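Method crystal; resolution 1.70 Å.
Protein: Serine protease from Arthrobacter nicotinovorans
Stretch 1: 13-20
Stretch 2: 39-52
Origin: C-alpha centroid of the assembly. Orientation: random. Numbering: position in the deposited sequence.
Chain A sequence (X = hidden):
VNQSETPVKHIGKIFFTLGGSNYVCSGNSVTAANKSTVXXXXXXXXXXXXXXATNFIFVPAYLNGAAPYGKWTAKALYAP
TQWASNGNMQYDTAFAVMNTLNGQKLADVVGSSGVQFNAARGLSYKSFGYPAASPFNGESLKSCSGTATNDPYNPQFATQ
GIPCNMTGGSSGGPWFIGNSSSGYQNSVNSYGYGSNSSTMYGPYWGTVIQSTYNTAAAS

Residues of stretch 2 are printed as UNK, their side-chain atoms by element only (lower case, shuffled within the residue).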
# COMPACT_ATOMS: atom_id res chain seq x y z
N LYS A 13 8.85 -3.03 -0.84
CA LYS A 13 8.45 -4.06 0.10
C LYS A 13 8.58 -3.50 1.51
O LYS A 13 9.51 -2.73 1.79
CB LYS A 13 9.34 -5.29 -0.08
CG LYS A 13 8.87 -6.54 0.67
CD LYS A 13 9.81 -7.70 0.38
CE LYS A 13 9.47 -8.94 1.20
NZ LYS A 13 8.24 -9.64 0.74
N ILE A 14 7.66 -3.89 2.39
CA ILE A 14 7.68 -3.44 3.78
C ILE A 14 7.91 -4.63 4.71
O ILE A 14 7.27 -5.68 4.55
CB ILE A 14 6.35 -2.74 4.16
CG1 ILE A 14 6.17 -1.46 3.35
CG2 ILE A 14 6.29 -2.43 5.66
CD1 ILE A 14 4.74 -0.91 3.38
N PHE A 15 8.82 -4.46 5.66
CA PHE A 15 9.05 -5.42 6.73
C PHE A 15 8.69 -4.71 8.02
O PHE A 15 9.19 -3.61 8.29
CB PHE A 15 10.52 -5.85 6.78
CG PHE A 15 10.99 -6.57 5.55
CD1 PHE A 15 11.03 -7.97 5.52
CD2 PHE A 15 11.40 -5.87 4.42
CE1 PHE A 15 11.47 -8.65 4.39
CE2 PHE A 15 11.85 -6.54 3.28
CZ PHE A 15 11.89 -7.93 3.27
N PHE A 16 7.82 -5.31 8.83
CA PHE A 16 7.38 -4.63 10.04
C PHE A 16 7.10 -5.52 11.24
O PHE A 16 6.97 -6.74 11.11
CB PHE A 16 6.20 -3.68 9.75
CG PHE A 16 4.91 -4.38 9.38
CD1 PHE A 16 3.86 -4.46 10.29
CD2 PHE A 16 4.74 -4.93 8.11
CE1 PHE A 16 2.66 -5.09 9.95
CE2 PHE A 16 3.54 -5.56 7.76
CZ PHE A 16 2.50 -5.64 8.68
N THR A 17 7.07 -4.90 12.42
CA THR A 17 6.71 -5.58 13.65
C THR A 17 5.44 -4.92 14.19
O THR A 17 5.40 -3.71 14.39
CB THR A 17 7.85 -5.51 14.70
OG1 THR A 17 9.04 -6.08 14.13
CG2 THR A 17 7.47 -6.29 15.95
N LEU A 18 4.41 -5.73 14.39
CA LEU A 18 3.11 -5.24 14.84
C LEU A 18 2.52 -6.21 15.85
O LEU A 18 2.41 -7.41 15.57
CB LEU A 18 2.16 -5.06 13.65
CG LEU A 18 0.75 -4.52 13.92
CD1 LEU A 18 0.80 -3.10 14.47
CD2 LEU A 18 -0.09 -4.58 12.65
N GLY A 19 2.17 -5.70 17.02
CA GLY A 19 1.66 -6.53 18.11
C GLY A 19 2.66 -7.60 18.51
O GLY A 19 2.28 -8.69 18.95
N GLY A 20 3.94 -7.29 18.33
CA GLY A 20 5.04 -8.18 18.71
C GLY A 20 5.40 -9.26 17.70
O GLY A 20 6.29 -10.07 17.96
N UNK A 39 2.58 5.32 1.09
CA UNK A 39 1.22 4.82 1.21
C UNK A 39 1.23 3.30 1.41
O UNK A 39 2.07 2.60 0.84
c UNK A 39 0.42 5.15 -0.04
o UNK A 39 1.02 4.52 -1.15
N UNK A 40 0.28 2.81 2.20
CA UNK A 40 0.14 1.37 2.46
C UNK A 40 -1.26 1.11 3.04
O UNK A 40 -2.09 2.01 3.06
c UNK A 40 1.20 1.38 4.81
o UNK A 40 1.29 -0.59 3.39
c UNK A 40 1.29 0.84 3.38
N UNK A 41 -1.52 -0.13 3.47
CA UNK A 41 -2.79 -0.45 4.11
C UNK A 41 -2.72 -0.11 5.59
O UNK A 41 -1.64 -0.14 6.18
c UNK A 41 -3.12 -1.93 3.94
N UNK A 42 -3.86 0.21 6.19
CA UNK A 42 -3.91 0.46 7.63
C UNK A 42 -3.41 -0.75 8.39
O UNK A 42 -2.66 -0.63 9.36
N UNK A 43 -3.80 -1.94 7.92
CA UNK A 43 -3.41 -3.19 8.59
C UNK A 43 -1.92 -3.55 8.44
O UNK A 43 -1.44 -4.50 9.06
c UNK A 43 -3.19 -5.93 6.51
c UNK A 43 -4.35 -4.36 8.22
n UNK A 43 -3.41 -6.19 5.18
n UNK A 43 -4.84 -4.71 5.76
c UNK A 43 -4.40 -5.44 4.75
c UNK A 43 -4.09 -4.99 6.88
N UNK A 44 -1.20 -2.76 7.64
CA UNK A 44 0.24 -2.93 7.50
C UNK A 44 1.03 -2.08 8.49
O UNK A 44 2.26 -2.12 8.51
s UNK A 44 0.09 -3.72 4.79
c UNK A 44 0.69 -2.58 6.07
N UNK A 45 0.33 -1.30 9.32
CA UNK A 45 1.03 -0.48 10.31
C UNK A 45 0.28 -0.24 11.62
O UNK A 45 0.79 0.44 12.51
c UNK A 45 1.30 2.90 8.29
c UNK A 45 0.53 1.79 8.98
c UNK A 45 1.51 0.85 9.69
c UNK A 45 -0.49 2.39 9.96
N UNK A 46 -0.93 -0.78 11.73
CA UNK A 46 -1.73 -0.63 12.95
C UNK A 46 -2.62 -1.85 13.14
O UNK A 46 -3.21 -2.35 12.18
n UNK A 46 -2.94 1.71 15.06
c UNK A 46 -2.56 0.66 12.90
o UNK A 46 -4.46 0.25 14.29
c UNK A 46 -3.40 0.86 14.15
N UNK A 47 -2.73 -2.32 14.38
CA UNK A 47 -3.48 -3.54 14.71
C UNK A 47 -4.92 -3.57 14.20
O UNK A 47 -5.45 -4.64 13.89
c UNK A 47 -2.06 -4.51 18.22
c UNK A 47 -3.44 -3.82 16.22
o UNK A 47 -1.60 -5.62 18.56
o UNK A 47 -2.54 -3.70 19.04
c UNK A 47 -2.05 -4.16 16.75
N UNK A 48 -5.56 -2.40 14.13
CA UNK A 48 -6.91 -2.27 13.57
C UNK A 48 -7.98 -3.11 14.25
O UNK A 48 -8.46 -4.09 13.68
N UNK A 49 -8.38 -2.72 15.48
CA UNK A 49 -7.87 -1.58 16.25
C UNK A 49 -6.70 -1.93 17.17
O UNK A 49 -6.50 -3.10 17.52
c UNK A 49 -9.55 -3.35 16.14
c UNK A 49 -9.08 -1.18 17.09
c UNK A 49 -9.78 -2.48 17.36
N UNK A 50 -5.94 -0.92 17.56
CA UNK A 50 -4.91 -1.11 18.56
C UNK A 50 -3.68 -0.27 18.33
O UNK A 50 -3.76 0.88 17.88
N UNK A 51 -2.53 -0.86 18.65
CA UNK A 51 -1.25 -0.16 18.60
C UNK A 51 -0.74 -0.01 17.17
O UNK A 51 -1.09 -0.80 16.29
c UNK A 51 -0.23 -0.89 19.46
N UNK A 52 0.07 1.02 16.97
CA UNK A 52 0.84 1.15 15.74
C UNK A 52 2.04 0.20 15.76
O UNK A 52 2.46 -0.26 16.83
c UNK A 52 -0.08 3.57 13.68
c UNK A 52 0.22 3.52 15.04
c UNK A 52 -1.78 5.22 14.07
c UNK A 52 -1.08 4.42 13.19
c UNK A 52 -1.51 5.18 15.43
c UNK A 52 1.30 2.60 15.56
o UNK A 52 -2.77 6.05 13.58
c UNK A 52 -0.51 4.33 15.91
O HOH W 1 2.58 -2.90 17.89

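Position 39 carries one carbon and then one oxygen, and its CA-to-CB bond points away from stretch 1: Ser39. At position 40 a single carbon bears one oxygen and one carbon; the oxygen, in place of a second carbon, rules out valine. That oxygen lies 3.5 Å from Ile14 CD1, and this is Thr40; its OG1 is hydrogen-bonded elsewhere in the structure, and its contact with Ile14 CD1 is packing, not a hydrogen bond. Position 41 has one carbon, out of reach: Ala41. Position 42 has no side-chain atoms and is Gly42, whose O accepts from the backbone N of position 45 at 3.1 Å.

Position 43 shows one carbon and a five-membered ring of three carbons and two nitrogens, hence His43. Its CA-to-CB bond points away; what it offers stretch 1 is its carbonyl, with O 3.8 Å from Leu18 CD2. One carbon and one sulfur at position 44 give Cys44, covalently bonded to a group elsewhere in the structure. Its O sits over one face of the Phe16 ring, 3.3 Å from Phe16 CE1, and has no hydrogen-bond partner in the model.

Position 45 has four carbons forked at the second, and its CA-to-CB bond points away: Leu45. Position 46 has two carbons, the second carrying one oxygen and one nitrogen: Asn46. Its CA-to-CB bond also points away, and it works within its own loop, OD1 accepting from the N of position 48 at 2.9 Å and ND2 donating to the O of position 50 at 3.1 Å.

Position 47 has three carbons, the third with two oxygens: Glu47. One oxygen, OE1, lies 3.4 Å from Gly19 CA, while OE2 accepts from the N of position 51 at 2.9 Å. Position 48 is bare, with a positive phi that favours glycine: Gly48. At position 49 three carbons close onto the backbone nitrogen after a cis peptide: Pro49. Position 50, again bare, is Gly50; a CB there would meet Glu47 OE2 at 2.3 Å. Position 51 has one carbon, Ala51, whose O approaches Leu18 CD1 at 3.5 Å. Position 52 has one carbon and a six-carbon ring bearing an oxygen: Tyr52, its CA-to-CB bond pointing away.

The contact packs alternate strand side chains, Ile14, Phe16 and Leu18, against a loop presenting much of its backbone. No direct hydrogen bond crosses; water 1 accepts from Gly19 N at 3.0 Å and donates to Tyr52 O at 2.8 Å. Leu18 is the main plug, and Glu47 N to Ala51 O, a 2.9 Å hydrogen bond, helps shape its seat.

Stretch 2 39-52: STAGHCLNEGPGAY
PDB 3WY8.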